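Local atomic coordinates of D-galactonate dehydratase family member RspA (Pantoea ananatis, PDB entry 3T6C), a protein that dehydrates D-gluconate to 2-dehydro-3-deoxy-D-gluconate with low activity in vitro, using one magnesium ion per subunit. Residues 245-250 / 269-274; 273-278 / 294-299; 174-179 / 241-246. All blocks are in the same frame, centred on the assembly; numbering follows the deposited sequence.

Contact 1 (245-250 / 269-274). With MG (magnesium ion), chain C; GCO (D-gluconic acid), chain D.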
loop_
_atom_site.group_PDB
_atom_site.type_symbol
_atom_site.label_atom_id
_atom_site.label_comp_id
_atom_site.label_asym_id
_atom_site.label_seq_id
_atom_site.Cartn_x
_atom_site.Cartn_y
_atom_site.Cartn_z
ATOM N N HIS A 245 -29.192 10.510 -11.148
ATOM C CA HIS A 245 -29.093 11.886 -10.653
ATOM C C HIS A 245 -27.694 12.414 -10.949
ATOM O O HIS A 245 -26.716 11.664 -10.826
ATOM C CB HIS A 245 -29.393 12.000 -9.130
ATOM C CG HIS A 245 -29.357 13.420 -8.643
ATOM N ND1 HIS A 245 -30.311 14.361 -9.007
ATOM C CD2 HIS A 245 -28.424 14.081 -7.915
ATOM C CE1 HIS A 245 -29.974 15.534 -8.473
ATOM N NE2 HIS A 245 -28.837 15.393 -7.819
ATOM N N ASP A 246 -27.609 13.692 -11.325
ATOM C CA ASP A 246 -26.317 14.322 -11.631
ATOM C C ASP A 246 -26.000 15.384 -10.575
ATOM O O ASP A 246 -26.687 16.450 -10.508
ATOM C CB ASP A 246 -26.436 14.971 -13.033
ATOM C CG ASP A 246 -25.099 15.467 -13.600
ATOM O OD1 ASP A 246 -24.081 15.558 -12.874
ATOM O OD2 ASP A 246 -25.069 15.763 -14.829
ATOM N N ALA A 247 -24.988 15.117 -9.739
ATOM C CA ALA A 247 -24.591 16.102 -8.710
ATOM C C ALA A 247 -23.800 17.246 -9.331
ATOM O O ALA A 247 -23.700 18.295 -8.725
ATOM C CB ALA A 247 -23.763 15.413 -7.671
ATOM N N HIS A 248 -23.226 17.021 -10.521
ATOM C CA HIS A 248 -22.606 18.104 -11.329
ATOM C C HIS A 248 -21.606 18.940 -10.549
ATOM O O HIS A 248 -21.606 20.173 -10.612
ATOM C CB HIS A 248 -23.692 18.995 -11.939
ATOM C CG HIS A 248 -23.327 19.597 -13.272
ATOM N ND1 HIS A 248 -22.461 20.664 -13.400
ATOM C CD2 HIS A 248 -23.758 19.310 -14.524
ATOM C CE1 HIS A 248 -22.365 21.007 -14.678
ATOM N NE2 HIS A 248 -23.141 20.197 -15.384
ATOM N N GLU A 249 -20.775 18.229 -9.771
ATOM C CA GLU A 249 -19.663 18.803 -8.955
ATOM C C GLU A 249 -20.096 19.965 -8.024
ATOM O O GLU A 249 -19.249 20.771 -7.649
ATOM C CB GLU A 249 -18.437 19.229 -9.829
ATOM C CG GLU A 249 -18.710 20.345 -10.904
ATOM C CD GLU A 249 -17.477 20.764 -11.753
ATOM O OE1 GLU A 249 -16.388 20.175 -11.570
ATOM O OE2 GLU A 249 -17.623 21.730 -12.563
ATOM N N ARG A 250 -21.372 19.989 -7.604
ATOM C CA ARG A 250 -21.907 21.167 -6.912
ATOM C C ARG A 250 -21.773 21.130 -5.404
ATOM O O ARG A 250 -22.270 22.032 -4.730
ATOM C CB ARG A 250 -23.385 21.363 -7.279
ATOM C CG ARG A 250 -23.592 21.838 -8.691
ATOM C CD ARG A 250 -23.152 23.274 -8.832
ATOM N NE ARG A 250 -23.395 23.846 -10.176
ATOM C CZ ARG A 250 -24.094 24.947 -10.427
ATOM N NH1 ARG A 250 -24.709 25.639 -9.458
ATOM N NH2 ARG A 250 -24.159 25.383 -11.690
ATOM N N PHE A 269 -29.577 4.092 -10.704
ATOM C CA PHE A 269 -28.780 3.473 -11.747
ATOM C C PHE A 269 -27.358 4.057 -11.688
ATOM O O PHE A 269 -26.365 3.311 -11.791
ATOM C CB PHE A 269 -29.452 3.691 -13.127
ATOM C CG PHE A 269 -28.714 3.060 -14.260
ATOM C CD1 PHE A 269 -28.911 1.726 -14.554
ATOM C CD2 PHE A 269 -27.900 3.832 -15.092
ATOM C CE1 PHE A 269 -28.249 1.104 -15.625
ATOM C CE2 PHE A 269 -27.214 3.194 -16.169
ATOM C CZ PHE A 269 -27.396 1.844 -16.408
ATOM N N PHE A 270 -27.260 5.376 -11.560
ATOM C CA PHE A 270 -25.996 5.972 -11.137
ATOM C C PHE A 270 -26.192 7.351 -10.542
ATOM O O PHE A 270 -27.203 7.992 -10.820
ATOM C CB PHE A 270 -24.891 5.914 -12.220
ATOM C CG PHE A 270 -25.110 6.742 -13.514
ATOM C CD1 PHE A 270 -25.326 8.113 -13.533
ATOM C CD2 PHE A 270 -24.977 6.101 -14.757
ATOM C CE1 PHE A 270 -25.413 8.865 -14.745
ATOM C CE2 PHE A 270 -25.077 6.835 -15.970
ATOM C CZ PHE A 270 -25.297 8.207 -15.970
ATOM N N LEU A 271 -25.233 7.763 -9.721
ATOM C CA LEU A 271 -25.046 9.161 -9.251
ATOM C C LEU A 271 -23.858 9.705 -10.032
ATOM O O LEU A 271 -22.747 9.105 -9.983
ATOM C CB LEU A 271 -24.756 9.178 -7.752
ATOM C CG LEU A 271 -24.398 10.547 -7.180
ATOM C CD1 LEU A 271 -25.620 11.521 -7.343
ATOM C CD2 LEU A 271 -23.991 10.377 -5.721
ATOM N N GLU A 272 -24.084 10.806 -10.740
ATOM C CA GLU A 272 -23.083 11.303 -11.695
ATOM C C GLU A 272 -22.319 12.520 -11.119
ATOM O O GLU A 272 -22.883 13.387 -10.396
ATOM C CB GLU A 272 -23.789 11.677 -13.002
ATOM C CG GLU A 272 -22.934 12.322 -14.090
ATOM C CD GLU A 272 -23.820 12.830 -15.196
ATOM O OE1 GLU A 272 -25.004 12.373 -15.281
ATOM O OE2 GLU A 272 -23.313 13.620 -16.032
ATOM N N ASP A 273 -21.034 12.572 -11.408
ATOM C CA ASP A 273 -20.123 13.680 -11.077
ATOM C C ASP A 273 -20.233 14.128 -9.621
ATOM O O ASP A 273 -20.426 15.312 -9.317
ATOM C CB ASP A 273 -20.306 14.862 -12.039
ATOM C CG ASP A 273 -19.791 14.547 -13.478
ATOM O OD1 ASP A 273 -19.369 13.404 -13.746
ATOM O OD2 ASP A 273 -19.817 15.460 -14.366
ATOM N N PRO A 274 -20.077 13.174 -8.704
ATOM C CA PRO A 274 -20.093 13.590 -7.292
ATOM C C PRO A 274 -18.880 14.493 -6.956
ATOM O O PRO A 274 -18.958 15.230 -5.942
ATOM C CB PRO A 274 -19.945 12.239 -6.558
ATOM C CG PRO A 274 -19.148 11.348 -7.564
ATOM C CD PRO A 274 -19.910 11.714 -8.855
HETATM MG MG MG C . -23.604 15.638 -16.250
HETATM C C1 GCO D . -25.020 16.319 -18.712
HETATM C C2 GCO D . -24.132 17.487 -18.499
HETATM C C3 GCO D . -24.531 18.737 -19.260
HETATM C C4 GCO D . -23.427 19.774 -19.203
HETATM C C5 GCO D . -23.355 20.518 -20.514
HETATM C C6 GCO D . -22.257 21.565 -20.557
HETATM O O1A GCO D . -25.716 16.185 -19.762
HETATM O O1B GCO D . -24.955 15.360 -17.876
HETATM O O2 GCO D . -23.859 17.609 -17.128
HETATM O O3 GCO D . -25.701 19.183 -18.681
HETATM O O4 GCO D . -23.724 20.663 -18.142
HETATM O O5 GCO D . -23.146 19.601 -21.523
HETATM O O6 GCO D . -22.147 22.249 -21.789
HETATM O O HOH W 1 -22.353 16.328 -14.715
#
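Asp246 and Glu272 are neighbours on parallel strands, and their carboxylates stack with planes 23° apart, Asp246 OD2 only 3.0 Å from Glu272 OE2. Both oxygens bind one magnesium ion, with Asp246 OD2 2.0 Å from the metal, which probably offsets the repulsion between the two acids; Glu272 OE2 also takes a hydrogen bond from Arg319. The backbone beneath is tightly knit. Glu272 N donates to His245 O (2.8 Å), Ala247 N to Glu272 O (2.8 Å), and beyond the strands Glu249 N reaches Asp273 O (3.0 Å), holding the type I' turn 247-250. On the sheet face opposite the carboxylates, Leu271 CD1 sits at the edge of the His245 ring, 3.8 Å from His245 CD2. Toward the pocket, packing gives way to water and ligand. A metal-bound water donates to Asp246 OD1 (2.6 Å) and to Asp273 OD2, while His248 NE2 shares a hydrogen bond with gluconate O4 (2.9 Å), consistent with a proton donor/acceptor role. Gluconate O1B and O2, with Glu298, complete six-fold coordination. Helix 253-262 links the two strands as a beta-alpha-beta unit and covers Leu271 with Met259 and Ala260; strand 294-296 flanks strand 270-272 on its far side.

Contact 2 (273-278 / 294-299); sequences DPVAPE and IAMGEL. With MG (magnesium ion), chain C; GCO (D-gluconic acid), chain D.
Met296 lies against Pro274 and Val275 with a side chain bent at chi2 (-77°) and again at chi3 (-60°). The first bend sets SD against the proline ring, 3.7 Å from Pro274 CD; the second turns CE to Val275, where it meets CG2 at 3.7 Å and sits 3.3 Å from Val275 O. Pro274 is the bump on the other side: its ring enters the hollow between Met296 SD and Ile294, with Pro274 CG 3.9 Å from Ile294 CG2. Farther along, Pro277 lies across Leu299 at about a right angle, its CG pressed to Leu299 CB at 3.6 Å. Polar groups fasten the end nearest the metal. Asp273 N donates to Ala295 O (2.8 Å), and Asp273 OD1 receives a weak bond from Gly297 N (3.3 Å). One water accepts from Glu298 N and lies near Asp273 OD1; another accepts from Leu299 N and donates weakly to Asp273 OD2, so waters link the carboxylate to the backbone after strand 294-296. Glu298 then directs OE1 onto the magnesium ion, with OE2 2.6 Å from gluconate O2 and also hydrogen-bonded to Tyr103 OH of a neighbouring subunit, so that subunit helps to position this metal ligand. Segment 273-278 leads from strand 270-272 toward helix 283-289, whose Leu283 packs on Pro274 and Val275 and whose Leu286 covers Ile294; strand 294-296 runs beside 270-272 in the sheet.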
loop_
_atom_site.group_PDB
_atom_site.type_symbol
_atom_site.label_atom_id
_atom_site.label_comp_id
_atom_site.label_asym_id
_atom_site.label_seq_id
_atom_site.Cartn_x
_atom_site.Cartn_y
_atom_site.Cartn_z
ATOM N N ASP A 273 -21.034 12.572 -11.408
ATOM C CA ASP A 273 -20.123 13.680 -11.077
ATOM C C ASP A 273 -20.233 14.128 -9.621
ATOM O O ASP A 273 -20.426 15.312 -9.317
ATOM C CB ASP A 273 -20.306 14.862 -12.039
ATOM C CG ASP A 273 -19.791 14.547 -13.478
ATOM O OD1 ASP A 273 -19.369 13.404 -13.746
ATOM O OD2 ASP A 273 -19.817 15.460 -14.366
ATOM N N PRO A 274 -20.077 13.174 -8.704
ATOM C CA PRO A 274 -20.093 13.590 -7.292
ATOM C C PRO A 274 -18.880 14.493 -6.956
ATOM O O PRO A 274 -18.958 15.230 -5.942
ATOM C CB PRO A 274 -19.945 12.239 -6.558
ATOM C CG PRO A 274 -19.148 11.348 -7.564
ATOM C CD PRO A 274 -19.910 11.714 -8.855
ATOM N N VAL A 275 -17.803 14.446 -7.759
ATOM C CA VAL A 275 -16.643 15.318 -7.540
ATOM C C VAL A 275 -16.231 15.962 -8.878
ATOM O O VAL A 275 -16.501 15.435 -9.969
ATOM C CB VAL A 275 -15.406 14.625 -6.907
ATOM C CG1 VAL A 275 -15.778 14.004 -5.540
ATOM C CG2 VAL A 275 -14.843 13.558 -7.838
ATOM N N ALA A 276 -15.549 17.094 -8.758
ATOM C CA ALA A 276 -14.881 17.753 -9.875
ATOM C C ALA A 276 -13.681 16.893 -10.307
ATOM O O ALA A 276 -13.141 16.134 -9.503
ATOM C CB ALA A 276 -14.350 19.078 -9.336
ATOM N N PRO A 277 -13.209 17.048 -11.567
ATOM C CA PRO A 277 -11.975 16.322 -11.948
ATOM C C PRO A 277 -10.816 16.643 -11.030
ATOM O O PRO A 277 -10.022 15.740 -10.722
ATOM C CB PRO A 277 -11.677 16.881 -13.360
ATOM C CG PRO A 277 -13.022 17.212 -13.889
ATOM C CD PRO A 277 -13.670 17.910 -12.674
ATOM N N GLU A 278 -10.743 17.880 -10.530
ATOM C CA GLU A 278 -9.626 18.255 -9.684
ATOM C C GLU A 278 -9.672 17.559 -8.315
ATOM O O GLU A 278 -8.676 17.621 -7.580
ATOM C CB GLU A 278 -9.619 19.770 -9.521
ATOM C CG GLU A 278 -9.375 20.515 -10.860
ATOM C CD GLU A 278 -10.646 20.901 -11.649
ATOM O OE1 GLU A 278 -11.753 20.389 -11.357
ATOM O OE2 GLU A 278 -10.501 21.752 -12.549
ATOM N N ILE A 294 -21.494 4.900 -9.485
ATOM C CA ILE A 294 -20.938 6.231 -9.718
ATOM C C ILE A 294 -20.573 6.397 -11.193
ATOM O O ILE A 294 -19.934 5.542 -11.773
ATOM C CB ILE A 294 -19.657 6.451 -8.862
ATOM C CG1 ILE A 294 -20.011 6.408 -7.354
ATOM C CG2 ILE A 294 -18.979 7.802 -9.172
ATOM C CD1 ILE A 294 -21.018 7.459 -6.894
ATOM N N ALA A 295 -20.978 7.527 -11.778
ATOM C CA ALA A 295 -20.558 7.899 -13.133
ATOM C C ALA A 295 -19.707 9.157 -13.036
ATOM O O ALA A 295 -20.012 10.071 -12.256
ATOM C CB ALA A 295 -21.777 8.195 -14.023
ATOM N N MET A 296 -18.636 9.217 -13.850
ATOM C CA MET A 296 -17.791 10.408 -13.889
ATOM C C MET A 296 -17.298 10.614 -15.272
ATOM O O MET A 296 -16.994 9.643 -15.985
ATOM C CB MET A 296 -16.503 10.202 -13.029
ATOM C CG MET A 296 -16.666 10.286 -11.500
ATOM S SD MET A 296 -16.810 11.983 -10.893
ATOM C CE MET A 296 -15.256 12.695 -11.440
ATOM N N GLY A 297 -17.035 11.888 -15.564
ATOM C CA GLY A 297 -16.098 12.206 -16.630
ATOM C C GLY A 297 -16.470 13.010 -17.844
ATOM O O GLY A 297 -15.636 13.105 -18.745
ATOM N N GLU A 298 -17.652 13.599 -17.900
ATOM C CA GLU A 298 -17.961 14.464 -19.060
ATOM C C GLU A 298 -16.932 15.581 -19.199
ATOM O O GLU A 298 -16.710 16.069 -20.327
ATOM C CB GLU A 298 -19.394 15.066 -18.978
ATOM C CG GLU A 298 -19.512 16.093 -17.864
ATOM C CD GLU A 298 -20.955 16.489 -17.573
ATOM O OE1 GLU A 298 -21.819 15.606 -17.463
ATOM O OE2 GLU A 298 -21.256 17.684 -17.456
ATOM N N LEU A 299 -16.317 16.003 -18.091
ATOM C CA LEU A 299 -15.300 17.066 -18.131
ATOM C C LEU A 299 -13.889 16.582 -18.503
ATOM O O LEU A 299 -12.995 17.406 -18.684
ATOM C CB LEU A 299 -15.211 17.769 -16.755
ATOM C CG LEU A 299 -16.282 18.835 -16.546
ATOM C CD1 LEU A 299 -16.364 19.220 -15.058
ATOM C CD2 LEU A 299 -15.896 20.106 -17.382
HETATM MG MG MG C . -23.604 15.638 -16.250
HETATM C C1 GCO D . -25.020 16.319 -18.712
HETATM C C2 GCO D . -24.132 17.487 -18.499
HETATM C C3 GCO D . -24.531 18.737 -19.260
HETATM C C4 GCO D . -23.427 19.774 -19.203
HETATM C C5 GCO D . -23.355 20.518 -20.514
HETATM C C6 GCO D . -22.257 21.565 -20.557
HETATM O O1A GCO D . -25.716 16.185 -19.762
HETATM O O1B GCO D . -24.955 15.360 -17.876
HETATM O O2 GCO D . -23.859 17.609 -17.128
HETATM O O3 GCO D . -25.701 19.183 -18.681
HETATM O O4 GCO D . -23.724 20.663 -18.142
HETATM O O5 GCO D . -23.146 19.601 -21.523
HETATM O O6 GCO D . -22.147 22.249 -21.789
HETATM O O HOH W 2 -17.005 14.978 -15.168
HETATM O O HOH W 3 -20.204 13.196 -16.349
HETATM O O HOH W 1 -22.353 16.328 -14.715
#

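Contact 3 (174-179 / 241-246). With MG (magnesium ion), chain C; GCO (D-gluconic acid), chain D.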
loop_
_atom_site.group_PDB
_atom_site.type_symbol
_atom_site.label_atom_id
_atom_site.label_comp_id
_atom_site.label_asym_id
_atom_site.label_seq_id
_atom_site.Cartn_x
_atom_site.Cartn_y
_atom_site.Cartn_z
ATOM N N ILE A 174 -34.336 7.210 -16.445
ATOM C CA ILE A 174 -34.733 8.618 -16.334
ATOM C C ILE A 174 -33.853 9.348 -15.336
ATOM O O ILE A 174 -33.751 8.908 -14.161
ATOM C CB ILE A 174 -36.202 8.704 -15.904
ATOM C CG1 ILE A 174 -37.062 8.010 -16.988
ATOM C CG2 ILE A 174 -36.624 10.185 -15.812
ATOM C CD1 ILE A 174 -38.452 7.749 -16.522
ATOM N N ARG A 175 -33.212 10.442 -15.780
ATOM C CA ARG A 175 -32.455 11.292 -14.849
ATOM C C ARG A 175 -33.428 12.282 -14.214
ATOM O O ARG A 175 -34.187 12.934 -14.937
ATOM C CB ARG A 175 -31.383 12.063 -15.589
ATOM C CG ARG A 175 -30.470 12.814 -14.615
ATOM C CD ARG A 175 -29.465 13.667 -15.368
ATOM N NE ARG A 175 -30.064 14.946 -15.750
ATOM C CZ ARG A 175 -29.319 15.959 -16.162
ATOM N NH1 ARG A 175 -28.016 15.803 -16.265
ATOM N NH2 ARG A 175 -29.851 17.161 -16.415
ATOM N N CYS A 176 -33.382 12.423 -12.903
ATOM C CA CYS A 176 -34.315 13.313 -12.148
ATOM C C CYS A 176 -33.533 14.364 -11.392
ATOM O O CYS A 176 -32.698 14.021 -10.549
ATOM C CB CYS A 176 -35.159 12.505 -11.142
ATOM S SG CYS A 176 -36.190 11.267 -12.022
ATOM N N GLN A 177 -33.778 15.643 -11.733
ATOM C CA GLN A 177 -33.211 16.791 -11.051
ATOM C C GLN A 177 -34.383 17.617 -10.540
ATOM O O GLN A 177 -35.511 17.523 -11.086
ATOM C CB GLN A 177 -32.395 17.637 -12.046
ATOM C CG GLN A 177 -31.346 16.899 -12.876
ATOM C CD GLN A 177 -30.163 16.351 -12.084
ATOM O OE1 GLN A 177 -29.870 15.155 -12.171
ATOM N NE2 GLN A 177 -29.448 17.230 -11.373
ATOM N N MET A 178 -34.135 18.461 -9.553
ATOM C CA MET A 178 -35.192 19.378 -9.151
ATOM C C MET A 178 -34.515 20.717 -9.156
ATOM O O MET A 178 -33.746 21.026 -8.254
ATOM C CB MET A 178 -35.684 18.954 -7.757
ATOM C CG MET A 178 -36.887 19.725 -7.270
ATOM S SD MET A 178 -37.489 18.973 -5.701
ATOM C CE MET A 178 -36.097 19.277 -4.614
ATOM N N GLY A 179 -34.841 21.550 -10.150
ATOM C CA GLY A 179 -34.027 22.757 -10.401
ATOM C C GLY A 179 -32.667 22.496 -11.064
ATOM O O GLY A 179 -31.652 23.175 -10.771
ATOM N N VAL A 241 -38.464 1.125 -12.670
ATOM C CA VAL A 241 -37.828 2.109 -13.530
ATOM C C VAL A 241 -36.430 2.427 -13.008
ATOM O O VAL A 241 -36.205 2.460 -11.801
ATOM C CB VAL A 241 -38.702 3.415 -13.596
ATOM C CG1 VAL A 241 -38.805 4.065 -12.241
ATOM C CG2 VAL A 241 -38.184 4.381 -14.649
ATOM N N GLU A 242 -35.481 2.698 -13.910
ATOM C CA GLU A 242 -34.144 3.115 -13.449
ATOM C C GLU A 242 -34.052 4.626 -13.350
ATOM O O GLU A 242 -34.472 5.322 -14.286
ATOM C CB GLU A 242 -33.085 2.625 -14.462
ATOM C CG GLU A 242 -33.090 1.079 -14.592
ATOM C CD GLU A 242 -32.668 0.382 -13.315
ATOM O OE1 GLU A 242 -31.783 0.929 -12.613
ATOM O OE2 GLU A 242 -33.199 -0.710 -12.975
ATOM N N LEU A 243 -33.519 5.123 -12.234
ATOM C CA LEU A 243 -33.511 6.560 -11.972
ATOM C C LEU A 243 -32.055 6.997 -11.768
ATOM O O LEU A 243 -31.245 6.281 -11.177
ATOM C CB LEU A 243 -34.302 6.864 -10.694
ATOM C CG LEU A 243 -35.838 6.548 -10.751
ATOM C CD1 LEU A 243 -36.476 6.951 -9.397
ATOM C CD2 LEU A 243 -36.563 7.195 -11.906
ATOM N N LEU A 244 -31.713 8.160 -12.291
ATOM C CA LEU A 244 -30.326 8.677 -12.301
ATOM C C LEU A 244 -30.332 10.076 -11.706
ATOM O O LEU A 244 -31.358 10.754 -11.712
ATOM C CB LEU A 244 -29.806 8.780 -13.755
ATOM C CG LEU A 244 -29.582 7.481 -14.531
ATOM C CD1 LEU A 244 -30.893 6.725 -14.917
ATOM C CD2 LEU A 244 -28.767 7.776 -15.739
ATOM N N HIS A 245 -29.192 10.510 -11.148
ATOM C CA HIS A 245 -29.093 11.886 -10.653
ATOM C C HIS A 245 -27.694 12.414 -10.949
ATOM O O HIS A 245 -26.716 11.664 -10.826
ATOM C CB HIS A 245 -29.393 12.000 -9.130
ATOM C CG HIS A 245 -29.357 13.420 -8.643
ATOM N ND1 HIS A 245 -30.311 14.361 -9.007
ATOM C CD2 HIS A 245 -28.424 14.081 -7.915
ATOM C CE1 HIS A 245 -29.974 15.534 -8.473
ATOM N NE2 HIS A 245 -28.837 15.393 -7.819
ATOM N N ASP A 246 -27.609 13.692 -11.325
ATOM C CA ASP A 246 -26.317 14.322 -11.631
ATOM C C ASP A 246 -26.000 15.384 -10.575
ATOM O O ASP A 246 -26.687 16.450 -10.508
ATOM C CB ASP A 246 -26.436 14.971 -13.033
ATOM C CG ASP A 246 -25.099 15.467 -13.600
ATOM O OD1 ASP A 246 -24.081 15.558 -12.874
ATOM O OD2 ASP A 246 -25.069 15.763 -14.829
HETATM MG MG MG C . -23.604 15.638 -16.250
HETATM C C1 GCO D . -25.020 16.319 -18.712
HETATM C C2 GCO D . -24.132 17.487 -18.499
HETATM C C3 GCO D . -24.531 18.737 -19.260
HETATM C C4 GCO D . -23.427 19.774 -19.203
HETATM C C5 GCO D . -23.355 20.518 -20.514
HETATM C C6 GCO D . -22.257 21.565 -20.557
HETATM O O1A GCO D . -25.716 16.185 -19.762
HETATM O O1B GCO D . -24.955 15.360 -17.876
HETATM O O2 GCO D . -23.859 17.609 -17.128
HETATM O O3 GCO D . -25.701 19.183 -18.681
HETATM O O4 GCO D . -23.724 20.663 -18.142
HETATM O O5 GCO D . -23.146 19.601 -21.523
HETATM O O6 GCO D . -22.147 22.249 -21.789
HETATM O O HOH W 1 -22.353 16.328 -14.715
#
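A bend at chi2 (-67°) swings the Gln177 amide back over the end of strand 242-246, where it meets both His245 and Asp246. Gln177 OE1 accepts from Asp246 N in the amide plane, on a lone pair (2.8 Å), and NE2 returns a bond to Asp246 O (3.0 Å) while also serving Met180 O. This double grip prolongs the strand pairing. The amide and the His245 imidazole are nearly parallel, 6° apart, and the ring is fixed by a bond from ND1 to Cys176 O (2.9 Å) lying in its own plane, while His245 NE2 is hydrogen-bonded to Tyr222 OH. Arg175, kinked at chi3 (83°), brings NH1 to 3.3 Å from Asp246 OD2, the guanidinium approaching obliquely; gluconate O1B lies 3.5 Å from NH1 at the guanidinium edge, and Tyr181 OH is hydrogen-bonded to NH1. Positive charge here probably helps balance the metal-bound acid and the substrate carboxylate. Behind the site the strands pair in parallel, Cys176 N bonding Leu244 O (2.9 Å). On the face away from the metal, Leu243 CD2 touches Cys176 SG at 4.1 Å and Val241 CG2 touches Ile174 CD1 at 3.9 Å, under helices 156-168 and 219-237. Parallel neighbours with functional groups at their C-terminal ends are usual for beta/alpha barrels; a strand-end acid such as Asp246, sharing magnesium with two more from the next strands, marks the enolase superfamily.

Contact 3 comes first along the chain, then contact 1, then contact 2, each beginning on the stretch where the one before ends. Together they follow four consecutive, mutually parallel strands of the barrel sheet: 173-176, 242-246, 270-272 and 294-296. Contact 1 is the middle member, its centre about 9 Å from that of contact 3 and about 7 Å from that of contact 2, whereas the outer two lie about 16 Å apart. It shares His245 and Asp246 with contact 3, Asp273 and Pro274 with contact 2. The three magnesium-binding acids thus come from, or just after, the ends of three successive strands, and all three contacts converge on the same metal, gluconate and bridging water.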